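Local structure of endo-alpha-(1->5)-L-arabinanase (6B7K) at residues G17-I21 against L44-K48; I26-G30 against D114-S118; R91-Y96 against W121-V127. The protein probably hydrolyses internal alpha-1,5-arabinofuranosidic linkages of arabinans, as a calcium-binding glycoside hydrolase of family 43. One frame throughout, in Å; residues are numbered along the deposited sequence.

Interaction 1 of 3, residues G17-I21 against L44-K48; sequences GDNFI and LRVIK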
# COMPACT_ATOMS: atom_id res chain seq x y z
N GLY A 17 -11.79 -18.06 -7.45
CA GLY A 17 -13.01 -17.62 -6.76
C GLY A 17 -13.17 -16.13 -6.91
O GLY A 17 -12.97 -15.57 -8.00
N ASP A 18 -13.55 -15.46 -5.82
CA ASP A 18 -13.76 -14.02 -5.81
C ASP A 18 -12.44 -13.31 -5.49
O ASP A 18 -12.26 -12.71 -4.43
CB ASP A 18 -14.86 -13.65 -4.82
CG ASP A 18 -15.38 -12.24 -5.00
OD1 ASP A 18 -14.84 -11.50 -5.86
OD2 ASP A 18 -16.33 -11.86 -4.29
N ASN A 19 -11.51 -13.41 -6.44
CA ASN A 19 -10.14 -12.94 -6.26
C ASN A 19 -9.90 -11.57 -6.89
O ASN A 19 -8.75 -11.20 -7.13
CB ASN A 19 -9.16 -13.96 -6.83
CG ASN A 19 -9.37 -14.22 -8.31
OD1 ASN A 19 -10.47 -14.03 -8.83
ND2 ASN A 19 -8.32 -14.65 -9.00
N PHE A 20 -10.96 -10.81 -7.15
CA PHE A 20 -10.80 -9.46 -7.66
C PHE A 20 -10.33 -8.54 -6.54
O PHE A 20 -10.88 -8.57 -5.43
CB PHE A 20 -12.10 -8.93 -8.26
CG PHE A 20 -12.11 -7.44 -8.48
CD1 PHE A 20 -11.57 -6.91 -9.64
CD2 PHE A 20 -12.65 -6.58 -7.54
CE1 PHE A 20 -11.57 -5.54 -9.86
CE2 PHE A 20 -12.65 -5.21 -7.75
CZ PHE A 20 -12.11 -4.69 -8.91
N ILE A 21 -9.33 -7.71 -6.83
CA ILE A 21 -8.79 -6.78 -5.84
C ILE A 21 -8.07 -5.67 -6.59
O ILE A 21 -7.71 -5.81 -7.76
CB ILE A 21 -7.85 -7.49 -4.84
CG1 ILE A 21 -7.76 -6.70 -3.54
CG2 ILE A 21 -6.47 -7.68 -5.45
CD1 ILE A 21 -9.09 -6.48 -2.87
N LEU A 44 -14.49 0.30 1.38
CA LEU A 44 -13.26 -0.48 1.22
C LEU A 44 -13.61 -1.95 1.05
O LEU A 44 -14.47 -2.48 1.76
CB LEU A 44 -12.34 -0.30 2.43
CG LEU A 44 -11.75 1.10 2.60
CD1 LEU A 44 -11.09 1.23 3.96
CD2 LEU A 44 -10.76 1.40 1.49
N ARG A 45 -12.93 -2.60 0.11
CA ARG A 45 -13.21 -3.99 -0.23
C ARG A 45 -12.40 -4.93 0.64
O ARG A 45 -11.20 -4.71 0.86
CB ARG A 45 -12.91 -4.24 -1.71
CG ARG A 45 -13.06 -5.69 -2.15
CD ARG A 45 -13.19 -5.78 -3.66
NE ARG A 45 -13.07 -7.15 -4.15
CZ ARG A 45 -14.06 -8.05 -4.12
NH1 ARG A 45 -15.24 -7.73 -3.61
NH2 ARG A 45 -13.86 -9.28 -4.59
N VAL A 46 -13.05 -5.98 1.15
CA VAL A 46 -12.41 -7.00 1.96
C VAL A 46 -12.81 -8.36 1.42
O VAL A 46 -13.99 -8.61 1.16
CB VAL A 46 -12.80 -6.87 3.45
CG1 VAL A 46 -12.16 -7.98 4.25
CG2 VAL A 46 -12.40 -5.52 4.00
N ILE A 47 -11.82 -9.24 1.25
CA ILE A 47 -12.06 -10.62 0.87
C ILE A 47 -11.27 -11.52 1.80
O ILE A 47 -10.18 -11.16 2.27
CB ILE A 47 -11.72 -10.90 -0.61
CG1 ILE A 47 -10.29 -10.45 -0.94
CG2 ILE A 47 -12.70 -10.19 -1.52
CD1 ILE A 47 -9.92 -10.66 -2.39
N LYS A 48 -11.83 -12.69 2.08
CA LYS A 48 -11.30 -13.61 3.08
C LYS A 48 -10.91 -14.93 2.44
O LYS A 48 -11.34 -15.25 1.33
CB LYS A 48 -12.33 -13.85 4.20
CG LYS A 48 -13.69 -14.30 3.68
CD LYS A 48 -14.75 -14.29 4.76
CE LYS A 48 -14.45 -15.30 5.85
NZ LYS A 48 -15.57 -15.42 6.81

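Interaction 2 of 3, residues I26-G30 against D114-S118; sequences IIKEG and DRISS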
# COMPACT_ATOMS: atom_id res chain seq x y z
N ILE A 26 -2.40 -7.28 2.77
CA ILE A 26 -2.73 -8.58 3.36
C ILE A 26 -2.54 -8.54 4.87
O ILE A 26 -1.64 -7.85 5.39
CB ILE A 26 -1.90 -9.71 2.72
CG1 ILE A 26 -2.40 -11.08 3.18
CG2 ILE A 26 -0.43 -9.55 3.05
CD1 ILE A 26 -3.83 -11.38 2.81
N ILE A 27 -3.40 -9.27 5.57
CA ILE A 27 -3.29 -9.51 7.00
C ILE A 27 -3.86 -10.91 7.24
O ILE A 27 -4.42 -11.53 6.34
CB ILE A 27 -4.03 -8.43 7.83
CG1 ILE A 27 -3.71 -8.53 9.33
CG2 ILE A 27 -5.53 -8.49 7.58
CD1 ILE A 27 -2.24 -8.47 9.67
N LYS A 28 -3.72 -11.40 8.47
CA LYS A 28 -4.06 -12.79 8.77
C LYS A 28 -4.36 -12.90 10.25
O LYS A 28 -3.44 -12.82 11.07
CB LYS A 28 -2.92 -13.71 8.36
CG LYS A 28 -3.27 -15.17 8.23
CD LYS A 28 -2.01 -15.98 8.04
CE LYS A 28 -2.29 -17.46 7.94
NZ LYS A 28 -3.17 -17.94 9.03
N GLU A 29 -5.63 -13.05 10.60
CA GLU A 29 -6.08 -13.18 11.98
C GLU A 29 -6.55 -14.61 12.21
O GLU A 29 -7.48 -15.07 11.55
CB GLU A 29 -7.20 -12.19 12.29
CG GLU A 29 -7.83 -12.37 13.66
CD GLU A 29 -9.04 -11.47 13.86
OE1 GLU A 29 -8.85 -10.25 14.06
OE2 GLU A 29 -10.17 -11.98 13.81
N GLY A 30 -5.90 -15.31 13.14
CA GLY A 30 -6.15 -16.72 13.29
C GLY A 30 -5.69 -17.45 12.04
O GLY A 30 -4.62 -17.18 11.49
N ASP A 114 -10.22 -4.00 17.52
CA ASP A 114 -9.50 -5.01 18.29
C ASP A 114 -9.50 -6.37 17.62
O ASP A 114 -8.67 -7.22 17.97
CB ASP A 114 -10.10 -5.15 19.69
CG ASP A 114 -11.43 -5.89 19.68
OD1 ASP A 114 -12.35 -5.46 18.97
OD2 ASP A 114 -11.53 -6.92 20.38
N ARG A 115 -10.42 -6.61 16.69
CA ARG A 115 -10.56 -7.92 16.06
C ARG A 115 -11.31 -7.73 14.75
O ARG A 115 -12.47 -7.31 14.77
CB ARG A 115 -11.29 -8.90 16.98
CG ARG A 115 -11.59 -10.24 16.34
CD ARG A 115 -12.15 -11.23 17.35
NE ARG A 115 -13.36 -10.73 17.99
CZ ARG A 115 -14.59 -10.97 17.55
NH1 ARG A 115 -14.79 -11.69 16.46
NH2 ARG A 115 -15.63 -10.48 18.21
N ILE A 116 -10.65 -8.05 13.64
CA ILE A 116 -11.26 -7.83 12.32
C ILE A 116 -12.56 -8.60 12.18
O ILE A 116 -13.51 -8.12 11.56
CB ILE A 116 -10.25 -8.20 11.22
CG1 ILE A 116 -9.02 -7.30 11.31
CG2 ILE A 116 -10.89 -8.11 9.84
CD1 ILE A 116 -7.97 -7.57 10.25
N SER A 117 -12.64 -9.80 12.78
CA SER A 117 -13.83 -10.62 12.63
C SER A 117 -15.05 -10.05 13.35
O SER A 117 -16.16 -10.56 13.15
CB SER A 117 -13.55 -12.05 13.13
OG SER A 117 -13.47 -12.09 14.54
N SER A 118 -14.87 -9.02 14.19
CA SER A 118 -16.04 -8.36 14.77
C SER A 118 -16.73 -7.46 13.76
O SER A 118 -17.93 -7.19 13.91
CB SER A 118 -15.63 -7.55 16.00
OG SER A 118 -15.01 -6.33 15.62

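Interaction 3 of 3, residues R91-Y96 against W121-V127; sequences RYWLYY and WRDDGLV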
# COMPACT_ATOMS: atom_id res chain seq x y z
N ARG A 91 -3.72 -3.72 18.76
CA ARG A 91 -4.90 -3.22 18.05
C ARG A 91 -4.61 -3.20 16.56
O ARG A 91 -3.47 -2.98 16.15
CB ARG A 91 -5.29 -1.82 18.55
CG ARG A 91 -6.68 -1.39 18.18
CD ARG A 91 -7.12 -0.19 19.00
NE ARG A 91 -8.34 0.40 18.47
CZ ARG A 91 -9.57 -0.06 18.71
NH1 ARG A 91 -9.74 -1.12 19.48
NH2 ARG A 91 -10.62 0.54 18.17
N TYR A 92 -5.64 -3.46 15.76
CA TYR A 92 -5.52 -3.38 14.31
C TYR A 92 -5.66 -1.94 13.84
O TYR A 92 -6.55 -1.20 14.29
CB TYR A 92 -6.58 -4.24 13.62
CG TYR A 92 -6.40 -5.72 13.83
CD1 TYR A 92 -5.47 -6.44 13.09
CD2 TYR A 92 -7.19 -6.41 14.74
CE1 TYR A 92 -5.31 -7.80 13.27
CE2 TYR A 92 -7.04 -7.77 14.93
CZ TYR A 92 -6.10 -8.46 14.20
OH TYR A 92 -5.95 -9.82 14.38
N TRP A 93 -4.79 -1.54 12.92
CA TRP A 93 -4.80 -0.19 12.37
C TRP A 93 -5.06 -0.27 10.88
O TRP A 93 -4.40 -1.03 10.17
CB TRP A 93 -3.47 0.52 12.65
CG TRP A 93 -3.12 0.54 14.11
CD1 TRP A 93 -2.12 -0.16 14.73
CD2 TRP A 93 -3.77 1.30 15.14
NE1 TRP A 93 -2.11 0.12 16.07
CE2 TRP A 93 -3.11 1.01 16.35
CE3 TRP A 93 -4.85 2.19 15.15
CZ2 TRP A 93 -3.49 1.59 17.56
CZ3 TRP A 93 -5.23 2.76 16.36
CH2 TRP A 93 -4.55 2.45 17.55
N LEU A 94 -6.04 0.51 10.42
CA LEU A 94 -6.48 0.51 9.02
C LEU A 94 -6.36 1.92 8.47
O LEU A 94 -7.24 2.76 8.70
CB LEU A 94 -7.90 -0.03 8.90
CG LEU A 94 -8.49 -0.10 7.49
CD1 LEU A 94 -7.72 -1.08 6.62
CD2 LEU A 94 -9.97 -0.45 7.53
N TYR A 95 -5.27 2.19 7.76
CA TYR A 95 -5.11 3.45 7.05
C TYR A 95 -5.74 3.34 5.67
O TYR A 95 -5.65 2.30 5.02
CB TYR A 95 -3.63 3.81 6.93
CG TYR A 95 -2.97 4.12 8.27
CD1 TYR A 95 -3.03 5.39 8.81
CD2 TYR A 95 -2.31 3.13 8.98
CE1 TYR A 95 -2.44 5.68 10.03
CE2 TYR A 95 -1.71 3.40 10.20
CZ TYR A 95 -1.79 4.68 10.72
OH TYR A 95 -1.20 4.96 11.94
N TYR A 96 -6.41 4.41 5.24
CA TYR A 96 -7.13 4.41 3.97
C TYR A 96 -7.08 5.81 3.38
O TYR A 96 -6.78 6.79 4.07
CB TYR A 96 -8.58 3.95 4.14
CG TYR A 96 -9.37 4.78 5.14
CD1 TYR A 96 -9.32 4.50 6.50
CD2 TYR A 96 -10.17 5.83 4.72
CE1 TYR A 96 -10.04 5.25 7.41
CE2 TYR A 96 -10.89 6.59 5.63
CZ TYR A 96 -10.82 6.29 6.97
OH TYR A 96 -11.54 7.03 7.88
N TRP A 121 -15.54 -1.16 13.36
CA TRP A 121 -14.36 -0.32 13.19
C TRP A 121 -14.61 1.06 13.77
O TRP A 121 -15.67 1.66 13.54
CB TRP A 121 -13.98 -0.22 11.71
CG TRP A 121 -13.46 -1.51 11.16
CD1 TRP A 121 -14.20 -2.53 10.65
CD2 TRP A 121 -12.09 -1.91 11.07
NE1 TRP A 121 -13.37 -3.56 10.24
CE2 TRP A 121 -12.07 -3.20 10.49
CE3 TRP A 121 -10.88 -1.31 11.42
CZ2 TRP A 121 -10.89 -3.90 10.26
CZ3 TRP A 121 -9.70 -2.01 11.19
CH2 TRP A 121 -9.72 -3.28 10.61
N ARG A 122 -13.64 1.56 14.53
CA ARG A 122 -13.72 2.88 15.15
C ARG A 122 -13.13 3.93 14.21
O ARG A 122 -12.15 3.68 13.51
CB ARG A 122 -12.98 2.89 16.48
CG ARG A 122 -12.88 4.25 17.14
CD ARG A 122 -11.51 4.45 17.76
NE ARG A 122 -11.27 3.55 18.88
CZ ARG A 122 -10.09 3.36 19.45
NH1 ARG A 122 -9.02 4.00 19.00
NH2 ARG A 122 -9.97 2.52 20.47
N ASP A 123 -13.74 5.12 14.20
CA ASP A 123 -13.31 6.22 13.35
C ASP A 123 -12.24 7.02 14.07
O ASP A 123 -12.54 7.77 15.01
CB ASP A 123 -14.49 7.10 12.97
CG ASP A 123 -14.11 8.21 12.01
OD1 ASP A 123 -13.03 8.12 11.39
OD2 ASP A 123 -14.89 9.18 11.88
N ASP A 124 -10.99 6.89 13.63
CA ASP A 124 -9.87 7.53 14.29
C ASP A 124 -9.46 8.86 13.66
O ASP A 124 -8.50 9.48 14.12
CB ASP A 124 -8.67 6.58 14.34
CG ASP A 124 -8.95 5.34 15.17
OD1 ASP A 124 -9.73 4.48 14.72
OD2 ASP A 124 -8.40 5.23 16.29
N GLY A 125 -10.17 9.32 12.63
CA GLY A 125 -10.01 10.67 12.14
C GLY A 125 -8.93 10.85 11.09
O GLY A 125 -8.24 9.92 10.67
N LEU A 126 -8.79 12.11 10.67
CA LEU A 126 -7.84 12.46 9.63
C LEU A 126 -6.40 12.22 10.10
O LEU A 126 -6.05 12.48 11.25
CB LEU A 126 -8.02 13.93 9.23
CG LEU A 126 -7.27 14.53 8.03
CD1 LEU A 126 -5.91 15.07 8.43
CD2 LEU A 126 -7.14 13.51 6.91
N VAL A 127 -5.58 11.71 9.18
CA VAL A 127 -4.17 11.45 9.47
C VAL A 127 -3.33 12.58 8.90
O VAL A 127 -2.56 13.22 9.62
CB VAL A 127 -3.73 10.09 8.91
CG1 VAL A 127 -2.25 9.86 9.15
CG2 VAL A 127 -4.56 8.97 9.53

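Interaction 1 of 3, residues G17-I21 against L44-K48
R45 reaches from its strand to F20 and D18 with an extended side chain. Its CG lies opposite the backbone N (chi1 175°) and the chain stays stretched to NE, which carries the guanidinium group out to the loop. There it grips F20 O side-on with two nitrogens. NE is 2.9 Å from F20 O, and NH2 is 3.2 Å from the same F20 O. The oxygen lies in the guanidinium plane. Both donors come from the same face of the carbonyl plane, with NE well above it.

NH2 also forms a salt bridge, 2.7 Å from D18 OD1, but the hydrogen bond within it is bent and weak. The carboxylate is turned 44° from the guanidinium plane. The F20 ring meets the arginine with its edge, CD2 lying 3.5 Å from R45 NE. I47 comes from another side, its CG2 over one face of the guanidinium group. These partners fix both the reach and the rotation of the group. With alanine at R45, F20 O would probably lose both of these donors and D18 its positive mate, leaving the loop freer to shift.

Nearer the backbone of R45 the contact is apolar. I21 CD1 is 4.1 Å from R45 CG and 4.3 Å from I47 CD1. F20 and I21 also touch S284 and L286 of strand 284-293, so the loop lies between the first and last sheets. I21 is close to D23, the predicted proton acceptor, with about 7 Å between the side chains. The arrangement ties the loop that leads to this predicted catalytic residue onto the first blade of the five-bladed beta-propeller characteristic of family 43.

Interaction 2 of 3, residues I26-G30 against D114-S118
E29 stretches toward I116 and S117 with CG opposite the backbone N (chi1 173°) and the chain running straight on to CD (chi2 -174°). This brings the carboxylate to the start of the short 3-10 segment 116-118. I116 turns its CG1 away from its own carbonyl carbon (chi1 -62°), and its CD1 heads for I27. The contact joins two neighbouring blades of the five-bladed beta-propeller. Strand 25-29 is an edge strand of the first blade. Segment 114-118 is in the loop that links strands 106-113 and 122-130 of the second.

The firm bond is from I116 N to E29 OE1, at 2.9 Å. The amide meets OE1 on its syn side, somewhat out of the carboxylate plane. The other oxygen, OE2, has only weak bonds here. S117 N is 3.5 Å from E29 OE2, and S117 OG is 3.4 Å from E29 OE2. Thus both carboxylate oxygens face the first amides of the 3-10 segment, a place where a negative group is likely to be welcome. R115 adds its aliphatic part, with CG packed against OE2. Its charged end does not touch the carboxylate.

The 3-10 segment is held from within. R115 O accepts from S118 N and from S118 OG, the hydroxyl lying nearly in line with the C=O bond. Beside these polar contacts, I116 also packs on F36 and I85, one from each blade. I27 touches the same two residues, and I27 CG2 meets I116 CD1 at 3.7 Å.

Interaction 3 of 3, residues R91-Y96 against W121-V127
The second blade of the beta-propeller, a four-stranded antiparallel meander, supplies both R91-Y96 and W121-V127. Strand 106-113 runs between strands 92-98 and 122-130, so the two meet through side chains alone. Their short segments run the same general way, 44° apart, with axes 9.0 Å from each other.

L94 lies over one face of the W121 ring. Its CD2 is 4.0 Å from the centroid of the six-membered ring and only 13° off the normal, a CH-pi contact. L94 CB is 3.5 Å from W121 CZ3, and Y92 CB adds a looser touch at W121 CH2. I61 of the first blade packs on both L94 and W121, so this pair belongs to the interface between blades.

On another side of the sheet, Y95 meets V127 with its ring edge, CE1 lying 3.9 Å from V127 CG2. The Y95 hydroxyl is bonded to M172 O. The Y95 side chain is about 4 Å from that of D84, a calcium ligand. W93 turns its indole edge to D124, while its NE1 bonds to Y88 O.

Where the two strands begin, R91 and R122 stack. Their guanidinium groups lie nearly flat on each other, centres 3.5 Å apart and planes at 15°. The bend of the R122 chain at chi2 and chi3 lays its group over the extended R91. R122 NH1 forms a salt bridge with D124 OD2 at 3.0 Å. R91 NE is 5.3 Å from D124 OD2, near but not in contact. The D124 carboxylate probably balances part of the positive charge of the stacked pair and makes the face-to-face stack tolerable.

In the fold
Interaction 1 closes first along the chain. Interaction 2 starts between its segments and spans the 91-96 strand of interaction 3, whose second segment follows. Interactions 1 and 2 share the first sheet, with centres 15 Å apart and no touch. Interaction 3 lies inside the second sheet, its centre about 14 Å from that of interaction 2 and about 20 Å from that of interaction 1. It meets both: Y92 OH is 3.0 Å from E29 OE1, a probable hydrogen bond, and L44 CD1 packs on Y96 and L94. Together the contacts fix a loop to the first propeller blade, join that blade to the second, and pack the second within itself.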